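Local coordinates for protein GH18 chiitnase (Pseudoalteromonas aurantia, PDB 6K7Z) that probably hydrolyses internal beta-1,4 linkages of chitin, as an endo-acting chitinase of glycoside hydrolase family 18, at residues 52-56 and 57-61; 60-63 and 64-67. All coordinates share one frame; numbering follows the deposited sequence.

Contact 1 (52-56 and 57-61); sequences SSFTT and NTIEA
Thr58 meets both Phe54 and Thr55 at the start of helix 56-67. Its OG1 lies 2.8 Å from Thr55 OG1, and the two hydroxyls share a hydrogen bond in which either could be the donor. Thr55 is the N-cap residue. Its OG1 stands between its own backbone N and carbonyl carbon (chi1 68°), which turns it toward the first turn of the helix. The other branch of Thr58, CG2, sits over one face of the Phe54 ring, 4.2 Å from the ring centroid and displaced toward the rim. This is a CH-pi contact. Ile59 follows. Its N donates to Thr55 O, with an N-H...O angle of 169°, and Ile59 CG1 packs on Phe54 CB at 3.7 Å, at the edge of the ring and near its plane. Glu60 adds the next helical bond, from its N to Thr56 O at 3.1 Å. Phe54 and Thr58 also rest on Ile47, whose backbone is hydrogen-bonded to that of Thr55. The first turn is thus held by a hydroxyl pair on one branch of Thr58 and by apolar contact with Phe54 on the other. The paired hydroxyls should restrain the rotation of both threonine side chains. With Thr58 OG1 turned to Thr55, its CG2 methyl falls on the ring.

Contact 2 (60-63 and 64-67); sequences EAIK and VMQH
Residues 60-63 and 64-67 are successive turns of helix 56-67, and four i to i+4 backbone hydrogen bonds join them. Val64 N donates to Glu60 O, Met65 N to Ala61 O, Gln66 N to Ile62 O and His67 N to Lys63 O. The last is the most bent of the four, with an N-H...O angle of 148° at His67, where the helix is ending. Met65 turns back along the buried side. Its chain bends at the thioether (chi3 -79°), which brings Met65 CE to 4.4 Å from Ile62 CG1 and 4.5 Å from Ala61 CB. Both are loose apolar contacts. This helix lies in the connection between the parallel neighbouring strands 25-33 and 71-77 of the family 18 TIM barrel, a beta-alpha-beta crossover. Ile62 and Met65 face the barrel wall, where Ile62 touches Leu28, Met65 touches Val26, and both touch Val72. Gln66 lies alongside Ile62 and points the same way. Ile62 CG2 lies against the amide, 3.7 Å from Gln66 OE1. The amide nitrogen NE2 is hydrogen-bonded to Asp110 OD2 and Gln108 O, which should fix the amide's rotation. On another side of the helix, Val64 CG2 comes within 3.5 Å of Glu60 OE2. The bend of Glu60 at chi2 (62°) carries the carboxylate to this methyl. Val64 also touches Ile16 and Ser19.

The chain leaves strand 25-33, passes 41-43 and a loop, and reaches the short strand 53-54. Contact 1 (52-56 and 57-61) closes the turn from that strand into helix 56-67. Contact 2 (60-63 and 64-67) begins within the last residues of contact 1 and runs to the helix end, just before strand 71-77. The two overlap at Glu60 and Ala61, so they follow in series and neither nests in the other. Their centres lie about 10 Å apart. They also touch through side chains: Phe54 CE2 packs against Ile62 CD1 at 3.8 Å. Contact 1 joins the helix start to the preceding loop, and contact 2 lays the rest against the barrel strands.

Contact 1 (52-56 and 57-61)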
# COMPACT_ATOMS: atom_id res chain seq x y z
N SER A 52 -11.07 -0.28 18.23
CA SER A 52 -10.05 -1.25 18.59
C SER A 52 -10.38 -2.67 18.12
O SER A 52 -9.64 -3.60 18.47
CB SER A 52 -9.82 -1.24 20.10
OG SER A 52 -11.03 -1.42 20.81
N SER A 53 -11.44 -2.87 17.34
CA SER A 53 -11.82 -4.24 17.03
C SER A 53 -12.43 -4.35 15.64
O SER A 53 -13.15 -3.45 15.19
CB SER A 53 -12.82 -4.80 18.06
OG SER A 53 -14.05 -4.10 17.98
N PHE A 54 -12.15 -5.48 14.99
CA PHE A 54 -12.78 -5.85 13.72
C PHE A 54 -14.21 -6.33 13.95
O PHE A 54 -14.53 -6.93 14.98
CB PHE A 54 -12.00 -6.98 13.05
CG PHE A 54 -10.69 -6.57 12.44
CD1 PHE A 54 -10.49 -5.28 11.96
CD2 PHE A 54 -9.67 -7.49 12.30
CE1 PHE A 54 -9.28 -4.93 11.38
CE2 PHE A 54 -8.48 -7.16 11.70
CZ PHE A 54 -8.28 -5.87 11.25
N THR A 55 -15.06 -6.10 12.95
CA THR A 55 -16.39 -6.70 13.00
C THR A 55 -16.31 -8.22 12.91
O THR A 55 -15.31 -8.79 12.45
CB THR A 55 -17.28 -6.18 11.88
OG1 THR A 55 -16.80 -6.66 10.62
CG2 THR A 55 -17.31 -4.67 11.89
N THR A 56 -17.38 -8.88 13.34
CA THR A 56 -17.45 -10.33 13.25
C THR A 56 -17.27 -10.81 11.81
O THR A 56 -16.51 -11.75 11.54
CB THR A 56 -18.78 -10.83 13.82
OG1 THR A 56 -18.86 -10.45 15.21
CG2 THR A 56 -18.86 -12.34 13.72
N ASN A 57 -17.95 -10.16 10.86
CA ASN A 57 -17.85 -10.58 9.46
C ASN A 57 -16.42 -10.41 8.95
O ASN A 57 -15.93 -11.24 8.16
CB ASN A 57 -18.82 -9.78 8.59
CG ASN A 57 -20.24 -10.30 8.67
OD1 ASN A 57 -20.49 -11.40 9.18
ND2 ASN A 57 -21.19 -9.52 8.16
N THR A 58 -15.74 -9.34 9.36
CA THR A 58 -14.37 -9.12 8.92
C THR A 58 -13.47 -10.25 9.40
O THR A 58 -12.72 -10.85 8.61
CB THR A 58 -13.87 -7.77 9.45
OG1 THR A 58 -14.65 -6.72 8.90
CG2 THR A 58 -12.40 -7.56 9.12
N ILE A 59 -13.57 -10.59 10.69
CA ILE A 59 -12.74 -11.65 11.26
C ILE A 59 -12.91 -12.95 10.49
O ILE A 59 -11.93 -13.64 10.16
CB ILE A 59 -13.07 -11.83 12.75
CG1 ILE A 59 -12.64 -10.59 13.55
CG2 ILE A 59 -12.40 -13.07 13.29
CD1 ILE A 59 -13.11 -10.58 15.01
N GLU A 60 -14.15 -13.30 10.16
CA GLU A 60 -14.38 -14.54 9.42
C GLU A 60 -13.86 -14.42 7.99
O GLU A 60 -13.24 -15.35 7.47
CB GLU A 60 -15.87 -14.90 9.43
CG GLU A 60 -16.25 -16.13 8.60
CD GLU A 60 -15.60 -17.43 9.08
OE1 GLU A 60 -15.01 -17.46 10.18
OE2 GLU A 60 -15.67 -18.44 8.35
N ALA A 61 -14.08 -13.27 7.35
CA ALA A 61 -13.62 -13.10 5.98
C ALA A 61 -12.11 -13.27 5.88
O ALA A 61 -11.61 -13.87 4.92
CB ALA A 61 -14.04 -11.73 5.45

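Contact 2 (60-63 and 64-67)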
# COMPACT_ATOMS: atom_id res chain seq x y z
N GLU A 60 -14.15 -13.30 10.16
CA GLU A 60 -14.38 -14.54 9.42
C GLU A 60 -13.86 -14.42 7.99
O GLU A 60 -13.24 -15.35 7.47
CB GLU A 60 -15.87 -14.90 9.43
CG GLU A 60 -16.25 -16.13 8.60
CD GLU A 60 -15.60 -17.43 9.08
OE1 GLU A 60 -15.01 -17.46 10.18
OE2 GLU A 60 -15.67 -18.44 8.35
N ALA A 61 -14.08 -13.27 7.35
CA ALA A 61 -13.62 -13.10 5.98
C ALA A 61 -12.11 -13.27 5.88
O ALA A 61 -11.61 -13.87 4.92
CB ALA A 61 -14.04 -11.73 5.45
N ILE A 62 -11.37 -12.75 6.87
CA ILE A 62 -9.92 -12.89 6.88
C ILE A 62 -9.52 -14.36 6.93
O ILE A 62 -8.61 -14.80 6.21
CB ILE A 62 -9.32 -12.11 8.06
CG1 ILE A 62 -9.60 -10.61 7.92
CG2 ILE A 62 -7.83 -12.42 8.20
CD1 ILE A 62 -9.34 -9.80 9.18
N LYS A 63 -10.19 -15.15 7.78
CA LYS A 63 -9.88 -16.57 7.86
C LYS A 63 -10.16 -17.27 6.54
O LYS A 63 -9.36 -18.10 6.09
CB LYS A 63 -10.69 -17.23 8.99
CG LYS A 63 -10.27 -16.82 10.39
CD LYS A 63 -11.20 -17.46 11.42
CE LYS A 63 -10.98 -16.88 12.82
NZ LYS A 63 -12.03 -17.34 13.78
N VAL A 64 -11.28 -16.94 5.90
CA VAL A 64 -11.63 -17.57 4.64
C VAL A 64 -10.64 -17.19 3.55
O VAL A 64 -10.20 -18.04 2.76
CB VAL A 64 -13.07 -17.20 4.24
CG1 VAL A 64 -13.38 -17.68 2.84
CG2 VAL A 64 -14.07 -17.78 5.26
N MET A 65 -10.27 -15.91 3.48
CA MET A 65 -9.26 -15.47 2.52
C MET A 65 -7.94 -16.21 2.74
O MET A 65 -7.33 -16.71 1.79
CB MET A 65 -9.05 -13.96 2.63
CG MET A 65 -10.16 -13.13 2.00
SD MET A 65 -9.73 -11.36 1.90
CE MET A 65 -10.05 -10.85 3.59
N GLN A 66 -7.51 -16.29 4.00
CA GLN A 66 -6.26 -16.99 4.32
C GLN A 66 -6.35 -18.47 3.99
O GLN A 66 -5.37 -19.06 3.52
CB GLN A 66 -5.92 -16.77 5.79
CG GLN A 66 -5.33 -15.38 6.03
CD GLN A 66 -5.21 -15.03 7.48
OE1 GLN A 66 -5.90 -15.59 8.34
NE2 GLN A 66 -4.34 -14.07 7.79
N HIS A 67 -7.51 -19.09 4.15
CA HIS A 67 -7.70 -20.52 3.78
C HIS A 67 -7.47 -20.67 2.29
O HIS A 67 -7.09 -21.70 1.84
CB HIS A 67 -9.12 -21.01 4.13
CG HIS A 67 -9.47 -22.43 3.73
ND1 HIS A 67 -8.82 -23.54 4.22
CD2 HIS A 67 -10.51 -22.90 3.00
CE1 HIS A 67 -9.38 -24.63 3.73
NE2 HIS A 67 -10.41 -24.26 3.00